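Local coordinates for GDSL-like Lipase/Acylhydrolase family protein (PDB 4K7J), which probably removes O-acetyl groups from peptidoglycan, acting as an esterase of the SGNH (GDSL-like) hydrolase family, at residues 65-70 / 211-216. Sequence-based numbering, arbitrary orientation.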
ATOM      1  N   ALA A  65       4.913  -5.376  -0.160  1.00 11.55           N
ATOM      2  CA  ALA A  65       6.223  -4.744  -0.021  1.00 14.56           C
ATOM      3  C   ALA A  65       7.197  -5.019  -1.179  1.00 18.43           C
ATOM      4  O   ALA A  65       8.152  -4.265  -1.380  1.00 15.26           O
ATOM      5  CB  ALA A  65       6.863  -5.113   1.342  1.00 11.85           C
ATOM      6  N   GLY A  66       6.953  -6.085  -1.937  1.00 19.14           N
ATOM      7  CA  GLY A  66       7.799  -6.420  -3.074  1.00 11.91           C
ATOM      8  C   GLY A  66       7.463  -5.589  -4.300  1.00 18.05           C
ATOM      9  O   GLY A  66       8.241  -5.517  -5.249  1.00 18.94           O
ATOM     10  N   ASP A  67       6.292  -4.960  -4.264  1.00 15.92           N
ATOM     11  CA  ASP A  67       5.771  -4.128  -5.355  1.00 16.40           C
ATOM     12  C   ASP A  67       5.474  -4.886  -6.653  1.00 15.77           C
ATOM     13  O   ASP A  67       5.069  -4.272  -7.620  1.00 17.20           O
ATOM     14  CB  ASP A  67       6.667  -2.898  -5.636  1.00 15.97           C
ATOM     15  CG  ASP A  67       5.867  -1.689  -6.124  1.00 20.75           C
ATOM     16  OD1 ASP A  67       4.646  -1.619  -5.833  1.00 14.65           O
ATOM     17  OD2 ASP A  67       6.452  -0.805  -6.791  1.00 21.20           O
ATOM     18  N   PHE A  68       5.651  -6.208  -6.694  1.00 14.56           N
ATOM     19  CA  PHE A  68       5.306  -6.937  -7.929  1.00 21.39           C
ATOM     20  C   PHE A  68       3.793  -6.999  -8.178  1.00 18.17           C
ATOM     21  O   PHE A  68       3.336  -6.957  -9.319  1.00 19.53           O
ATOM     22  CB  PHE A  68       5.928  -8.339  -7.956  1.00 18.50           C
ATOM     23  CG  PHE A  68       7.412  -8.330  -8.180  1.00 20.13           C
ATOM     24  CD1 PHE A  68       7.935  -8.025  -9.430  1.00 22.71           C
ATOM     25  CD2 PHE A  68       8.284  -8.608  -7.147  1.00 21.88           C
ATOM     26  CE1 PHE A  68       9.308  -8.012  -9.643  1.00 23.93           C
ATOM     27  CE2 PHE A  68       9.658  -8.585  -7.350  1.00 26.47           C
ATOM     28  CZ  PHE A  68      10.168  -8.296  -8.598  1.00 20.82           C
ATOM     29  N   PHE A  69       3.022  -7.075  -7.103  1.00 17.64           N
ATOM     30  CA  PHE A  69       1.562  -7.121  -7.198  1.00 17.13           C
ATOM     31  C   PHE A  69       1.044  -5.722  -7.475  1.00 16.45           C
ATOM     32  O   PHE A  69       0.321  -5.488  -8.443  1.00 17.60           O
ATOM     33  CB  PHE A  69       0.979  -7.664  -5.882  1.00 15.94           C
ATOM     34  CG  PHE A  69      -0.520  -7.845  -5.885  1.00 17.46           C
ATOM     35  CD1 PHE A  69      -1.365  -6.782  -5.611  1.00 15.60           C
ATOM     36  CD2 PHE A  69      -1.081  -9.093  -6.107  1.00 18.65           C
ATOM     37  CE1 PHE A  69      -2.742  -6.960  -5.580  1.00 19.52           C
ATOM     38  CE2 PHE A  69      -2.457  -9.271  -6.083  1.00 15.49           C
ATOM     39  CZ  PHE A  69      -3.282  -8.211  -5.820  1.00 18.24           C
ATOM     40  N   THR A  70       1.426  -4.777  -6.628  1.00 14.88           N
ATOM     41  CA  THR A  70       0.925  -3.406  -6.768  1.00 13.14           C
ATOM     42  C   THR A  70       1.395  -2.700  -8.055  1.00 16.23           C
ATOM     43  O   THR A  70       0.687  -1.860  -8.596  1.00 21.05           O
ATOM     44  CB  THR A  70       1.275  -2.573  -5.529  1.00 18.79           C
ATOM     45  OG1 THR A  70       2.600  -2.906  -5.109  1.00 15.49           O
ATOM     46  CG2 THR A  70       0.317  -2.906  -4.386  1.00 15.41           C
ATOM     47  N   VAL A 211      -1.220   4.333  -7.736  1.00 22.02           N
ATOM     48  CA  VAL A 211      -1.262   3.169  -6.859  1.00 20.72           C
ATOM     49  C   VAL A 211      -0.040   3.198  -5.945  1.00 19.21           C
ATOM     50  O   VAL A 211       1.097   3.110  -6.403  1.00 18.73           O
ATOM     51  CB  VAL A 211      -1.303   1.855  -7.651  1.00 19.40           C
ATOM     52  CG1 VAL A 211      -1.235   0.672  -6.690  1.00 18.36           C
ATOM     53  CG2 VAL A 211      -2.575   1.781  -8.518  1.00 17.39           C
ATOM     54  N   SER A 212      -0.286   3.371  -4.655  1.00 17.94           N
ATOM     55  CA  SER A 212       0.784   3.486  -3.671  1.00 16.81           C
ATOM     56  C   SER A 212       0.872   2.196  -2.868  1.00 18.80           C
ATOM     57  O   SER A 212      -0.154   1.647  -2.470  1.00 17.92           O
ATOM     58  CB  SER A 212       0.502   4.665  -2.727  1.00 21.44           C
ATOM     59  OG  SER A 212       0.547   5.914  -3.410  1.00 16.94           O
ATOM     60  N   ALA A 213       2.090   1.712  -2.628  1.00 17.40           N
ATOM     61  CA  ALA A 213       2.285   0.461  -1.894  1.00 18.50           C
ATOM     62  C   ALA A 213       2.905   0.720  -0.535  1.00 17.72           C
ATOM     63  O   ALA A 213       4.025   1.210  -0.459  1.00 15.23           O
ATOM     64  CB  ALA A 213       3.177  -0.489  -2.706  1.00 17.11           C
ATOM     65  N   MET A 214       2.175   0.406   0.532  1.00 14.50           N
ATOM     66  CA  MET A 214       2.697   0.537   1.886  1.00 13.44           C
ATOM     67  C   MET A 214       2.780  -0.838   2.516  1.00 14.13           C
ATOM     68  O   MET A 214       1.931  -1.202   3.334  1.00 11.85           O
ATOM     69  CB  MET A 214       1.792   1.415   2.763  1.00 15.92           C
ATOM     70  CG  MET A 214       1.775   2.868   2.404  1.00 19.96           C
ATOM     71  SD  MET A 214       1.043   3.878   3.705  1.00 18.31           S
ATOM     72  CE  MET A 214       1.520   5.476   3.063  1.00 15.91           C
ATOM     73  N   GLY A 215       3.800  -1.593   2.128  1.00 15.62           N
ATOM     74  CA  GLY A 215       4.009  -2.928   2.652  1.00 13.59           C
ATOM     75  C   GLY A 215       5.144  -3.024   3.648  1.00 14.77           C
ATOM     76  O   GLY A 215       6.104  -2.254   3.597  1.00 13.20           O
ATOM     77  N   ILE A 216       5.023  -3.990   4.558  1.00  9.68           N
ATOM     78  CA  ILE A 216       6.066  -4.296   5.523  1.00 14.14           C
ATOM     79  C   ILE A 216       6.224  -5.809   5.591  1.00 13.81           C
ATOM     80  O   ILE A 216       5.274  -6.502   5.945  1.00 14.33           O
ATOM     81  CB  ILE A 216       5.682  -3.827   6.937  1.00 13.66           C
ATOM     82  CG1 ILE A 216       5.593  -2.298   7.027  1.00 13.95           C
ATOM     83  CG2 ILE A 216       6.704  -4.353   7.945  1.00 16.15           C
ATOM     84  CD1 ILE A 216       6.965  -1.624   7.164  1.00 16.91           C
TER
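A213 presents its methyl to T70, in the first turn of helix 68-81, and to D67, in the turn just before it. A213 CB lies 3.5 Å from T70 OG1 and 3.6 Å from D67 OD1, beside two oxygens already bound to each other. T70 OG1 donates to D67 OD1 over 2.5 Å, and OD1 accepts with its anti lone pair, the one turned away from OD2. At chi1 40° the threonine hydroxyl sits between its own backbone N and carbonyl carbon, where it can turn back to the aspartate three residues earlier. D67 has positive phi (65°), which turns the chain between helices 62-65 and 68-81; OD2 pairs with R74 and accepts from A100 N, so the buried carboxylate is well satisfied. An alanine suits the strand here, being small enough to lie against this polar pair. Two residues earlier, V211 holds CG1 anti to its backbone N (chi1 176°), and V211 CG1 reaches T70 O at 3.7 Å; R74 also bonds V211 O, tying the segments together. At the other end A65 CB rests on G215 C at 3.6 Å. A65 CA and G215 CA are 3.9 Å apart, a closeness that G215, lacking CB, permits. Helix end, turn and helix start thus pack on edge strand 208-215 of the largely parallel central sheet, as in the alpha/beta fold of SGNH hydrolases.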